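Local atomic coordinates of ABC transporter binding protein AcbH (Actinoplanes, PDB entry 3OO8), a protein that serves as the extracellular solute-binding receptor of an ABC transporter, binding galactose as beta-D-galactopyranose. Residues Tyr133-Val143 with Met296-Leu305. The protein carries 2 engineered substitutions. Sequence-based numbering, arbitrary orientation.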
ATOM      1  N   TYR A 133       5.339   1.424  17.431  1.00 11.44           N
ATOM      2  CA  TYR A 133       6.018   0.133  17.289  1.00  9.40           C
ATOM      3  C   TYR A 133       6.845   0.027  16.004  1.00 12.80           C
ATOM      4  O   TYR A 133       7.690  -0.857  15.876  1.00 13.41           O
ATOM      5  CB  TYR A 133       5.020  -1.045  17.390  1.00 10.36           C
ATOM      6  CG  TYR A 133       4.418  -1.172  18.773  1.00 10.78           C
ATOM      7  CD1 TYR A 133       5.106  -1.835  19.761  1.00 14.97           C
ATOM      8  CD2 TYR A 133       3.152  -0.631  19.047  1.00 12.80           C
ATOM      9  CE1 TYR A 133       4.565  -1.969  21.047  1.00 12.34           C
ATOM     10  CE2 TYR A 133       2.609  -0.750  20.322  1.00 13.87           C
ATOM     11  CZ  TYR A 133       3.326  -1.420  21.295  1.00 15.09           C
ATOM     12  OH  TYR A 133       2.775  -1.565  22.558  1.00 16.81           O
ATOM     13  N   LEU A 134       6.571   0.923  15.060  1.00 11.09           N
ATOM     14  CA  LEU A 134       7.223   0.875  13.754  1.00 11.97           C
ATOM     15  C   LEU A 134       7.962   2.175  13.460  1.00  9.69           C
ATOM     16  O   LEU A 134       7.476   3.262  13.810  1.00  9.99           O
ATOM     17  CB  LEU A 134       6.150   0.702  12.666  1.00  9.44           C
ATOM     18  CG  LEU A 134       6.620   0.462  11.202  1.00 10.71           C
ATOM     19  CD1 LEU A 134       6.831  -1.030  10.947  1.00 12.19           C
ATOM     20  CD2 LEU A 134       5.666   1.072  10.170  1.00 12.10           C
ATOM     21  N   VAL A 135       9.093   2.069  12.742  1.00 10.40           N
ATOM     22  CA  VAL A 135       9.658   3.255  12.074  1.00  8.58           C
ATOM     23  C   VAL A 135       9.491   3.032  10.577  1.00  8.55           C
ATOM     24  O   VAL A 135      10.063   2.072  10.064  1.00  9.83           O
ATOM     25  CB  VAL A 135      11.144   3.459  12.302  1.00  9.00           C
ATOM     26  CG1 VAL A 135      11.598   4.664  11.450  1.00  9.48           C
ATOM     27  CG2 VAL A 135      11.415   3.756  13.772  1.00 11.30           C
ATOM     28  N   PRO A 136       8.703   3.879   9.913  1.00  8.82           N
ATOM     29  CA  PRO A 136       8.494   3.596   8.474  1.00  8.23           C
ATOM     30  C   PRO A 136       9.625   4.150   7.631  1.00  9.94           C
ATOM     31  O   PRO A 136      10.345   5.057   8.077  1.00 11.40           O
ATOM     32  CB  PRO A 136       7.204   4.376   8.178  1.00  9.24           C
ATOM     33  CG  PRO A 136       7.232   5.530   9.072  1.00 12.56           C
ATOM     34  CD  PRO A 136       7.910   5.050  10.346  1.00  8.47           C
ATOM     35  N   LEU A 137       9.756   3.635   6.408  1.00  9.04           N
ATOM     36  CA  LEU A 137      10.837   4.065   5.507  1.00 10.29           C
ATOM     37  C   LEU A 137      10.298   4.612   4.193  1.00  8.83           C
ATOM     38  O   LEU A 137      10.691   5.708   3.787  1.00  9.92           O
ATOM     39  CB  LEU A 137      11.833   2.911   5.235  1.00  8.32           C
ATOM     40  CG  LEU A 137      13.147   3.403   4.604  1.00 12.27           C
ATOM     41  CD1 LEU A 137      13.941   4.298   5.566  1.00 11.85           C
ATOM     42  CD2 LEU A 137      13.962   2.172   4.175  1.00 10.95           C
ATOM     43  N   TYR A 138       9.407   3.876   3.515  1.00  9.74           N
ATOM     44  CA  TYR A 138       8.913   4.296   2.199  1.00  9.35           C
ATOM     45  C   TYR A 138       7.548   3.655   1.925  1.00 10.70           C
ATOM     46  O   TYR A 138       7.158   2.681   2.571  1.00  9.20           O
ATOM     47  CB  TYR A 138       9.875   3.898   1.046  1.00  9.33           C
ATOM     48  CG  TYR A 138      10.174   2.413   1.059  1.00  8.58           C
ATOM     49  CD1 TYR A 138       9.241   1.496   0.548  1.00  7.05           C
ATOM     50  CD2 TYR A 138      11.329   1.920   1.685  1.00  9.43           C
ATOM     51  CE1 TYR A 138       9.459   0.099   0.644  1.00  9.27           C
ATOM     52  CE2 TYR A 138      11.540   0.540   1.819  1.00  9.99           C
ATOM     53  CZ  TYR A 138      10.614  -0.347   1.291  1.00 10.39           C
ATOM     54  OH  TYR A 138      10.849  -1.689   1.431  1.00 10.52           O
ATOM     55  N   ASN A 139       6.851   4.228   0.960  1.00 10.11           N
ATOM     56  CA  ASN A 139       5.592   3.670   0.443  1.00 10.22           C
ATOM     57  C   ASN A 139       5.439   3.968  -1.046  1.00  8.90           C
ATOM     58  O   ASN A 139       6.329   4.584  -1.648  1.00  9.19           O
ATOM     59  CB  ASN A 139       4.370   4.035   1.311  1.00  8.34           C
ATOM     60  CG  ASN A 139       4.199   5.528   1.537  1.00 12.43           C
ATOM     61  OD1 ASN A 139       4.677   6.362   0.758  1.00 11.01           O
ATOM     62  ND2 ASN A 139       3.482   5.871   2.618  1.00 10.17           N
ATOM     63  N   TYR A 140       4.309   3.577  -1.648  1.00  9.42           N
ATOM     64  CA  TYR A 140       4.030   3.913  -3.063  1.00  9.40           C
ATOM     65  C   TYR A 140       2.512   3.938  -3.196  1.00 10.87           C
ATOM     66  O   TYR A 140       1.819   3.286  -2.431  1.00 10.15           O
ATOM     67  CB  TYR A 140       4.645   2.887  -4.023  1.00  8.52           C
ATOM     68  CG  TYR A 140       4.002   1.539  -3.898  1.00  8.77           C
ATOM     69  CD1 TYR A 140       2.884   1.218  -4.669  1.00 14.32           C
ATOM     70  CD2 TYR A 140       4.500   0.597  -3.005  1.00 11.24           C
ATOM     71  CE1 TYR A 140       2.278  -0.029  -4.529  1.00 14.12           C
ATOM     72  CE2 TYR A 140       3.895  -0.635  -2.872  1.00 16.52           C
ATOM     73  CZ  TYR A 140       2.797  -0.926  -3.638  1.00 15.03           C
ATOM     74  OH  TYR A 140       2.148  -2.156  -3.540  1.00 26.46           O
ATOM     75  N   PRO A 141       2.009   4.649  -4.206  1.00  8.58           N
ATOM     76  CA  PRO A 141       0.563   4.883  -4.298  1.00  9.13           C
ATOM     77  C   PRO A 141      -0.223   3.967  -5.225  1.00  9.69           C
ATOM     78  O   PRO A 141       0.319   3.417  -6.185  1.00 10.78           O
ATOM     79  CB  PRO A 141       0.510   6.306  -4.855  1.00 10.30           C
ATOM     80  CG  PRO A 141       1.701   6.305  -5.846  1.00 11.65           C
ATOM     81  CD  PRO A 141       2.784   5.508  -5.131  1.00 10.15           C
ATOM     82  N   TRP A 142      -1.504   3.815  -4.889  1.00  9.76           N
ATOM     83  CA  TRP A 142      -2.506   3.157  -5.749  1.00  9.04           C
ATOM     84  C   TRP A 142      -3.376   4.291  -6.275  1.00 10.17           C
ATOM     85  O   TRP A 142      -4.170   4.868  -5.542  1.00  9.53           O
ATOM     86  CB  TRP A 142      -3.344   2.166  -4.937  1.00  7.60           C
ATOM     87  CG  TRP A 142      -2.722   0.808  -4.882  1.00  8.86           C
ATOM     88  CD1 TRP A 142      -1.555   0.434  -4.238  1.00 10.88           C
ATOM     89  CD2 TRP A 142      -3.226  -0.363  -5.522  1.00  9.22           C
ATOM     90  NE1 TRP A 142      -1.325  -0.919  -4.434  1.00 12.39           N
ATOM     91  CE2 TRP A 142      -2.314  -1.411  -5.251  1.00 10.55           C
ATOM     92  CE3 TRP A 142      -4.364  -0.624  -6.299  1.00 13.84           C
ATOM     93  CZ2 TRP A 142      -2.534  -2.720  -5.698  1.00 11.90           C
ATOM     94  CZ3 TRP A 142      -4.558  -1.939  -6.778  1.00 10.90           C
ATOM     95  CH2 TRP A 142      -3.643  -2.942  -6.483  1.00 12.19           C
ATOM     96  N   VAL A 143      -3.257   4.558  -7.584  1.00  8.73           N
ATOM     97  CA  VAL A 143      -3.828   5.759  -8.193  1.00  9.03           C
ATOM     98  C   VAL A 143      -4.185   5.413  -9.648  1.00  8.71           C
ATOM     99  O   VAL A 143      -3.927   4.307 -10.088  1.00 11.55           O
ATOM    100  CB  VAL A 143      -2.777   6.942  -8.198  1.00  9.13           C
ATOM    101  CG1 VAL A 143      -2.633   7.537  -6.788  1.00  9.86           C
ATOM    102  CG2 VAL A 143      -1.400   6.467  -8.629  1.00 10.51           C
ATOM    103  N   MET A 296      -5.854   6.794   0.869  1.00  8.95           N
ATOM    104  CA  MET A 296      -5.280   6.049  -0.261  1.00  8.45           C
ATOM    105  C   MET A 296      -4.647   4.779   0.301  1.00  9.22           C
ATOM    106  O   MET A 296      -4.128   4.811   1.419  1.00  8.84           O
ATOM    107  CB  MET A 296      -4.118   6.865  -0.880  1.00  8.76           C
ATOM    108  CG  MET A 296      -3.634   6.307  -2.238  1.00 10.61           C
ATOM    109  SD  MET A 296      -2.020   7.044  -2.654  1.00 11.35           S
ATOM    110  CE  MET A 296      -2.483   8.719  -3.075  1.00 10.11           C
ATOM    111  N   ASP A 297      -4.659   3.691  -0.456  1.00  7.31           N
ATOM    112  CA  ASP A 297      -3.793   2.547  -0.154  1.00  7.42           C
ATOM    113  C   ASP A 297      -2.369   2.966  -0.564  1.00  9.53           C
ATOM    114  O   ASP A 297      -2.111   3.233  -1.747  1.00  9.81           O
ATOM    115  CB  ASP A 297      -4.162   1.338  -1.066  1.00  7.22           C
ATOM    116  CG  ASP A 297      -5.240   0.403  -0.480  1.00  9.02           C
ATOM    117  OD1 ASP A 297      -5.471   0.332   0.758  1.00  8.39           O
ATOM    118  OD2 ASP A 297      -5.863  -0.306  -1.296  1.00 10.09           O
ATOM    119  N   ALA A 298      -1.454   3.024   0.399  1.00  9.39           N
ATOM    120  CA  ALA A 298      -0.044   3.320   0.093  1.00  9.49           C
ATOM    121  C   ALA A 298       0.792   2.389   0.966  1.00  9.82           C
ATOM    122  O   ALA A 298       1.217   2.753   2.070  1.00 10.26           O
ATOM    123  CB  ALA A 298       0.272   4.805   0.344  1.00 11.19           C
ATOM    124  N   PRO A 299       1.007   1.144   0.514  1.00  8.10           N
ATOM    125  CA  PRO A 299       1.679   0.137   1.353  1.00  9.38           C
ATOM    126  C   PRO A 299       3.059   0.596   1.856  1.00 10.05           C
ATOM    127  O   PRO A 299       3.941   0.910   1.051  1.00 10.26           O
ATOM    128  CB  PRO A 299       1.810  -1.076   0.412  1.00  9.66           C
ATOM    129  CG  PRO A 299       0.647  -0.905  -0.546  1.00 11.66           C
ATOM    130  CD  PRO A 299       0.566   0.586  -0.785  1.00  8.36           C
ATOM    131  N   THR A 300       3.221   0.618   3.187  1.00  8.42           N
ATOM    132  CA  THR A 300       4.359   1.238   3.831  1.00  8.61           C
ATOM    133  C   THR A 300       5.220   0.203   4.550  1.00  9.88           C
ATOM    134  O   THR A 300       4.767  -0.522   5.465  1.00 10.68           O
ATOM    135  CB  THR A 300       3.871   2.288   4.873  1.00  7.54           C
ATOM    136  OG1 THR A 300       3.015   3.246   4.226  1.00  8.70           O
ATOM    137  CG2 THR A 300       5.050   3.045   5.494  1.00 10.56           C
ATOM    138  N   ASP A 301       6.482   0.156   4.149  1.00  8.51           N
ATOM    139  CA  ASP A 301       7.439  -0.768   4.732  1.00 10.12           C
ATOM    140  C   ASP A 301       8.235  -0.053   5.829  1.00  9.34           C
ATOM    141  O   ASP A 301       8.462   1.156   5.732  1.00  9.86           O
ATOM    142  CB  ASP A 301       8.413  -1.308   3.686  1.00 10.04           C
ATOM    143  CG  ASP A 301       7.762  -2.283   2.710  1.00 13.32           C
ATOM    144  OD1 ASP A 301       6.547  -2.576   2.828  1.00 11.93           O
ATOM    145  OD2 ASP A 301       8.461  -2.744   1.772  1.00 11.27           O
ATOM    146  N   GLY A 302       8.680  -0.790   6.836  1.00 10.39           N
ATOM    147  CA  GLY A 302       9.474  -0.165   7.901  1.00 10.37           C
ATOM    148  C   GLY A 302      10.173  -1.196   8.746  1.00 10.92           C
ATOM    149  O   GLY A 302      10.538  -2.265   8.254  1.00 10.65           O
ATOM    150  N   PHE A 303      10.390  -0.850  10.013  1.00 10.33           N
ATOM    151  CA  PHE A 303      11.190  -1.686  10.910  1.00  9.39           C
ATOM    152  C   PHE A 303      10.569  -1.716  12.286  1.00 10.30           C
ATOM    153  O   PHE A 303       9.912  -0.752  12.700  1.00 10.99           O
ATOM    154  CB  PHE A 303      12.614  -1.131  11.004  1.00 10.24           C
ATOM    155  CG  PHE A 303      13.229  -0.967   9.653  1.00  9.51           C
ATOM    156  CD1 PHE A 303      13.839  -2.041   9.050  1.00  9.18           C
ATOM    157  CD2 PHE A 303      13.125   0.252   8.970  1.00  9.49           C
ATOM    158  CE1 PHE A 303      14.342  -1.930   7.742  1.00  9.17           C
ATOM    159  CE2 PHE A 303      13.638   0.391   7.661  1.00 12.02           C
ATOM    160  CZ  PHE A 303      14.266  -0.702   7.056  1.00 12.22           C
ATOM    161  N   ILE A 304      10.759  -2.858  12.934  1.00  9.09           N
ATOM    162  CA  ILE A 304      10.254  -3.090  14.284  1.00  9.85           C
ATOM    163  C   ILE A 304      11.385  -3.553  15.203  1.00 11.79           C
ATOM    164  O   ILE A 304      12.461  -3.984  14.757  1.00 10.80           O
ATOM    165  CB  ILE A 304       9.178  -4.187  14.305  1.00 10.82           C
ATOM    166  CG1 ILE A 304       9.755  -5.506  13.742  1.00 11.37           C
ATOM    167  CG2 ILE A 304       7.928  -3.689  13.577  1.00 11.34           C
ATOM    168  CD1 ILE A 304       8.773  -6.698  13.735  1.00 13.35           C
ATOM    169  N   LEU A 305      11.110  -3.467  16.504  1.00 11.73           N
ATOM    170  CA  LEU A 305      12.055  -3.888  17.542  1.00 13.11           C
ATOM    171  C   LEU A 305      11.474  -5.075  18.338  1.00 12.92           C
ATOM    172  O   LEU A 305      10.636  -4.868  19.244  1.00 14.50           O
ATOM    173  CB  LEU A 305      12.296  -2.702  18.479  1.00 12.42           C
ATOM    174  CG  LEU A 305      13.626  -2.641  19.281  1.00 17.20           C
ATOM    175  CD1 LEU A 305      13.819  -1.244  19.920  1.00 21.68           C
ATOM    176  CD2 LEU A 305      13.724  -3.774  20.330  1.00 17.61           C
TER
HETATM  177  O   HOH W   1       8.724  -2.554  17.791  1.00 12.84           O
HETATM  178  O   HOH W   2      -5.771   3.827  -3.195  1.00  9.22           O
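Tyr138 OH donates to Asp301 OD2 at 2.6 Å. Asp301 OD2 accepts through its anti lone pair, the one pointing away from OD1. The planes of the tyrosine ring and the carboxylate are 67° apart. Tyr138 CG sits between its backbone N and carbonyl carbon (chi1 55°), which brings the hydroxyl end of the ring, CE1 and CZ, obliquely against Asp301 CB. Tyr138 OH also bonds to Tyr36, and Asp301 OD1 forms a salt bridge to Arg373, a galactose-binding residue. A phenylalanine in place of Tyr138 would probably leave Asp301 OD2 without this donor, the carboxylate held mainly by Arg373, and Tyr36 without its bond here. In the buried core of this class 2 solute-binding-protein fold, strands 134-147 and 301-304 pair antiparallel within the mixed sheet. Val135 and Phe303 exchange backbone bonds, and a beta bulge follows: Leu137 N donates to Asp301 O at 2.9 Å, while Asp301 N donates to Tyr138 O at 3.1 Å. Past the bulge, Asn139 ND2 donates nearly in its amide plane to Thr300 OG1 at 3.1 Å. Pro299 CD lies over one face of the Tyr140 ring, 4.1 Å from its centroid. Galactose-binding Trp142 follows the paired strands and is joined at the backbone to Asp297, directly and through a water. Asp301, within the pair, reaches Arg373 with a carboxylate whose negative charge is probably steadied by Tyr138.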